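Local coordinates for uncharacterized protein YycE (Bacillus subtilis, PDB 1TWU) that is of unknown function but, as a member of the glyoxalase/fosfomycin-resistance (VOC) superfamily, is possibly a metal-dependent enzyme or a resistance protein, at residues K3-S7 / F8-Q12; F83-N87 / A88-A92. One frame throughout, in Å; residues are numbered along the deposited sequence.

Contact 1. Residues K3-S7 / F8-Q12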
# COMPACT_ATOMS: atom_id res chain seq x y z
N LYS A 3 0.10 11.10 -12.45
CA LYS A 3 -1.06 10.38 -11.80
C LYS A 3 -2.38 10.48 -12.57
O LYS A 3 -3.44 10.79 -11.99
CB LYS A 3 -1.26 10.89 -10.36
CG LYS A 3 -1.50 12.41 -10.23
CD LYS A 3 -0.72 12.98 -9.02
CE LYS A 3 -1.12 12.29 -7.72
NZ LYS A 3 -0.81 10.83 -7.75
N ARG A 4 -2.31 10.21 -13.87
CA ARG A 4 -3.50 10.22 -14.70
C ARG A 4 -3.84 8.77 -15.03
O ARG A 4 -3.16 8.14 -15.84
CB ARG A 4 -3.26 11.00 -15.99
CG ARG A 4 -4.54 11.43 -16.69
CD ARG A 4 -4.23 12.18 -17.97
NE ARG A 4 -4.10 11.29 -19.12
CZ ARG A 4 -3.35 11.56 -20.19
NH1 ARG A 4 -2.66 12.69 -20.25
NH2 ARG A 4 -3.31 10.70 -21.20
N PHE A 5 -4.86 8.24 -14.37
CA PHE A 5 -5.28 6.86 -14.61
C PHE A 5 -6.20 6.81 -15.83
O PHE A 5 -6.72 7.84 -16.26
CB PHE A 5 -6.02 6.31 -13.38
CG PHE A 5 -5.13 6.10 -12.18
CD1 PHE A 5 -4.53 7.18 -11.54
CD2 PHE A 5 -4.87 4.81 -11.71
CE1 PHE A 5 -3.67 6.98 -10.45
CE2 PHE A 5 -4.02 4.60 -10.62
CZ PHE A 5 -3.42 5.69 -9.99
N SER A 6 -6.39 5.62 -16.38
CA SER A 6 -7.23 5.44 -17.55
C SER A 6 -8.71 5.75 -17.28
O SER A 6 -9.38 6.37 -18.09
CB SER A 6 -7.12 4.00 -18.07
OG SER A 6 -5.78 3.66 -18.37
N SER A 7 -9.19 5.31 -16.12
CA SER A 7 -10.58 5.51 -15.75
C SER A 7 -10.87 6.81 -15.01
O SER A 7 -12.03 7.20 -14.88
CB SER A 7 -11.05 4.34 -14.88
OG SER A 7 -10.86 3.10 -15.55
N PHE A 8 -9.84 7.49 -14.52
CA PHE A 8 -10.07 8.72 -13.77
C PHE A 8 -8.80 9.47 -13.42
O PHE A 8 -7.69 8.95 -13.55
CB PHE A 8 -10.81 8.39 -12.48
CG PHE A 8 -10.12 7.36 -11.64
CD1 PHE A 8 -9.04 7.72 -10.83
CD2 PHE A 8 -10.51 6.03 -11.68
CE1 PHE A 8 -8.37 6.77 -10.07
CE2 PHE A 8 -9.84 5.07 -10.93
CZ PHE A 8 -8.77 5.44 -10.13
N GLN A 9 -8.98 10.70 -12.97
CA GLN A 9 -7.86 11.54 -12.58
C GLN A 9 -7.75 11.48 -11.06
O GLN A 9 -8.65 11.91 -10.34
CB GLN A 9 -8.09 12.98 -13.05
CG GLN A 9 -6.99 13.97 -12.67
CD GLN A 9 -5.62 13.59 -13.23
OE1 GLN A 9 -5.49 13.32 -14.42
NE2 GLN A 9 -4.60 13.57 -12.37
N ALA A 10 -6.64 10.93 -10.57
CA ALA A 10 -6.42 10.83 -9.14
C ALA A 10 -5.58 11.99 -8.66
O ALA A 10 -4.51 12.25 -9.19
CB ALA A 10 -5.73 9.51 -8.80
N ALA A 11 -6.08 12.71 -7.66
CA ALA A 11 -5.36 13.83 -7.10
C ALA A 11 -4.28 13.32 -6.14
O ALA A 11 -3.16 13.85 -6.08
CB ALA A 11 -6.32 14.75 -6.36
N GLN A 12 -4.60 12.26 -5.42
CA GLN A 12 -3.69 11.71 -4.43
C GLN A 12 -3.99 10.24 -4.22
O GLN A 12 -5.04 9.76 -4.64
CB GLN A 12 -3.91 12.45 -3.12
CG GLN A 12 -2.68 12.97 -2.45
CD GLN A 12 -3.02 13.89 -1.29
OE1 GLN A 12 -3.70 13.48 -0.34
NE2 GLN A 12 -2.56 15.13 -1.37

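Contact 2. Residues F83-N87 / A88-A92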
# COMPACT_ATOMS: atom_id res chain seq x y z
N PHE A 83 10.85 -0.75 -1.25
CA PHE A 83 11.57 0.47 -1.59
C PHE A 83 12.74 0.04 -2.47
O PHE A 83 13.60 -0.71 -2.02
CB PHE A 83 12.12 1.14 -0.33
CG PHE A 83 11.10 1.89 0.48
CD1 PHE A 83 10.55 3.08 0.01
CD2 PHE A 83 10.69 1.41 1.72
CE1 PHE A 83 9.63 3.79 0.77
CE2 PHE A 83 9.77 2.11 2.49
CZ PHE A 83 9.23 3.30 2.02
N TYR A 84 12.76 0.49 -3.72
CA TYR A 84 13.85 0.17 -4.64
C TYR A 84 14.95 1.21 -4.44
O TYR A 84 14.82 2.35 -4.89
CB TYR A 84 13.35 0.18 -6.09
CG TYR A 84 12.52 -1.03 -6.42
CD1 TYR A 84 13.12 -2.26 -6.69
CD2 TYR A 84 11.12 -0.98 -6.37
CE1 TYR A 84 12.36 -3.41 -6.90
CE2 TYR A 84 10.35 -2.13 -6.57
CZ TYR A 84 10.98 -3.34 -6.83
OH TYR A 84 10.23 -4.48 -7.02
N VAL A 85 16.01 0.82 -3.74
CA VAL A 85 17.11 1.74 -3.47
C VAL A 85 18.35 1.30 -4.22
O VAL A 85 19.16 0.53 -3.71
CB VAL A 85 17.44 1.78 -1.97
CG1 VAL A 85 18.39 2.93 -1.69
CG2 VAL A 85 16.18 1.91 -1.15
N PRO A 86 18.52 1.80 -5.45
CA PRO A 86 19.67 1.47 -6.29
C PRO A 86 21.07 1.74 -5.68
O PRO A 86 22.02 1.03 -6.00
CB PRO A 86 19.40 2.26 -7.58
CG PRO A 86 18.56 3.42 -7.10
CD PRO A 86 17.64 2.78 -6.12
N ASN A 87 21.17 2.73 -4.81
CA ASN A 87 22.44 3.06 -4.16
C ASN A 87 22.64 2.16 -2.95
O ASN A 87 22.10 2.42 -1.88
CB ASN A 87 22.45 4.51 -3.70
CG ASN A 87 23.81 4.96 -3.19
OD1 ASN A 87 24.53 4.20 -2.54
ND2 ASN A 87 24.17 6.21 -3.48
N ALA A 88 23.45 1.11 -3.12
CA ALA A 88 23.72 0.14 -2.07
C ALA A 88 24.22 0.72 -0.75
O ALA A 88 23.99 0.13 0.31
CB ALA A 88 24.71 -0.90 -2.57
N VAL A 89 24.90 1.86 -0.80
CA VAL A 89 25.41 2.50 0.41
C VAL A 89 24.25 3.07 1.23
O VAL A 89 24.24 2.94 2.46
CB VAL A 89 26.41 3.63 0.09
CG1 VAL A 89 26.75 4.44 1.35
CG2 VAL A 89 27.69 3.04 -0.50
N GLU A 90 23.29 3.70 0.56
CA GLU A 90 22.14 4.26 1.26
C GLU A 90 21.29 3.12 1.80
O GLU A 90 20.77 3.19 2.91
CB GLU A 90 21.29 5.10 0.32
CG GLU A 90 22.01 6.26 -0.29
CD GLU A 90 21.09 7.07 -1.16
OE1 GLU A 90 20.24 6.46 -1.85
OE2 GLU A 90 21.22 8.31 -1.17
N LEU A 91 21.14 2.07 1.00
CA LEU A 91 20.36 0.91 1.42
C LEU A 91 20.96 0.38 2.73
O LEU A 91 20.26 0.24 3.73
CB LEU A 91 20.38 -0.16 0.33
CG LEU A 91 19.37 -1.31 0.40
CD1 LEU A 91 19.26 -1.96 -0.97
CD2 LEU A 91 19.79 -2.33 1.45
N ALA A 92 22.26 0.10 2.72
CA ALA A 92 22.95 -0.41 3.90
C ALA A 92 22.77 0.50 5.11
O ALA A 92 22.57 0.03 6.24
CB ALA A 92 24.43 -0.60 3.61
O HOH W 1 19.42 4.98 -4.03

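Contact 1. Residues K3-S7 / F8-Q12
The rings of Phe5 and Phe8 lie side by side and point the same way, their planes only 13° apart but slid so far that they barely overlap; the centroids are 5.2 Å from each other. What sits over one face of the Phe8 ring is CB of Phe5, a CH-pi contact at 4.2 Å from CB to the Phe8 centroid, displaced toward the rim. In return, CE1 of Phe8 lies over one face of the Phe5 ring, 3.9 Å from Phe5 CG. The methyl of Ala10 comes up obliquely to the same ring, CB to Phe5 CE1 at 3.7 Å. Phe8 CG sits between its own backbone N and carbonyl carbon, with chi1 55° putting the ring on the side where Phe5 lies. The backbone doubles back between the two phenylalanines, with a single bridge pairing Arg4 and Gln9; across it Phe5 N donates a weak, bent bond to Phe8 O at 3.0 Å. Next to the bridge, the bent Gln9 side chain folds back over the first arm and puts OE1 3.1 Å from Arg4 CG, a contact with the aliphatic part of the arginine. The Lys3 chain leans over the returning backbone at Ala10 and Ala11, with Lys3 CG 3.2 Å from Ala10 O, and crosses the Gln9 side chain at about a right angle. The second subunit completes the aromatic cluster: its Phe83 meets both phenylalanines edge-to-face, and its Leu33 O accepts from Ser7 OG. A single weak backbone bond spans the turn, so the packed rings and the bonds to the second subunit probably hold the arm in place, its greasy side turned to the partner, as suits a dimer contact.

Contact 2. Residues F83-N87 / A88-A92
Asn87 sits at the N-cap of helix 88-100 and meets Glu90 with nearly its whole side chain. Its CB lies 3.5 Å from Glu90 OE1, and CG rests 3.7 Å from Glu90 CG. CG stands anti to the backbone N (chi1 -172°), and the chi2 rotation turns OD1 toward the first-turn amides, where it accepts from Val89 N at 2.9 Å in the carbonyl plane and, more weakly, from Glu90 N. ND2, on the other branch, reaches the aliphatic part of Glu90, 3.9 Å from its CG. The amide and the carboxylate stack with planes 20° apart. Asn87 O takes the straight helical bond from Leu91 N, at 3.1 Å and 166°. A water accepts from Asn87 N and donates to Glu90 OE1, which also receives Gln9 N of the second subunit. Under the turn, Val85 CG1 packs 4.2 Å from Leu91 CB, tying the residue that follows strand 80-84 to the helix. The cap thus satisfies amides that have no earlier helical turn to bond to, while the carboxylate near the helix's N-terminal end, bonded to the water and to Gln9 N of the second subunit, would probably be stabilised in its charged form.

How the contacts relate
From the N terminus, contact 1 comes first: residues 3-12 double back on themselves and lead directly into strand 12-18, an edge strand of the first four-stranded sheet. That sheet and helix 22-32 follow before the chain reaches contact 2, where strand 80-84, at the edge of the second sheet, turns into helix 88-100. The contacts are in series, neither nested nor crossed, and within one chain their nearest atoms are about 15 Å apart. They meet only through the dimer: the N-terminal arm of one subunit lies against the strand-to-helix turn of the other, and both flanking edge strands pair antiparallel with strands of the partner.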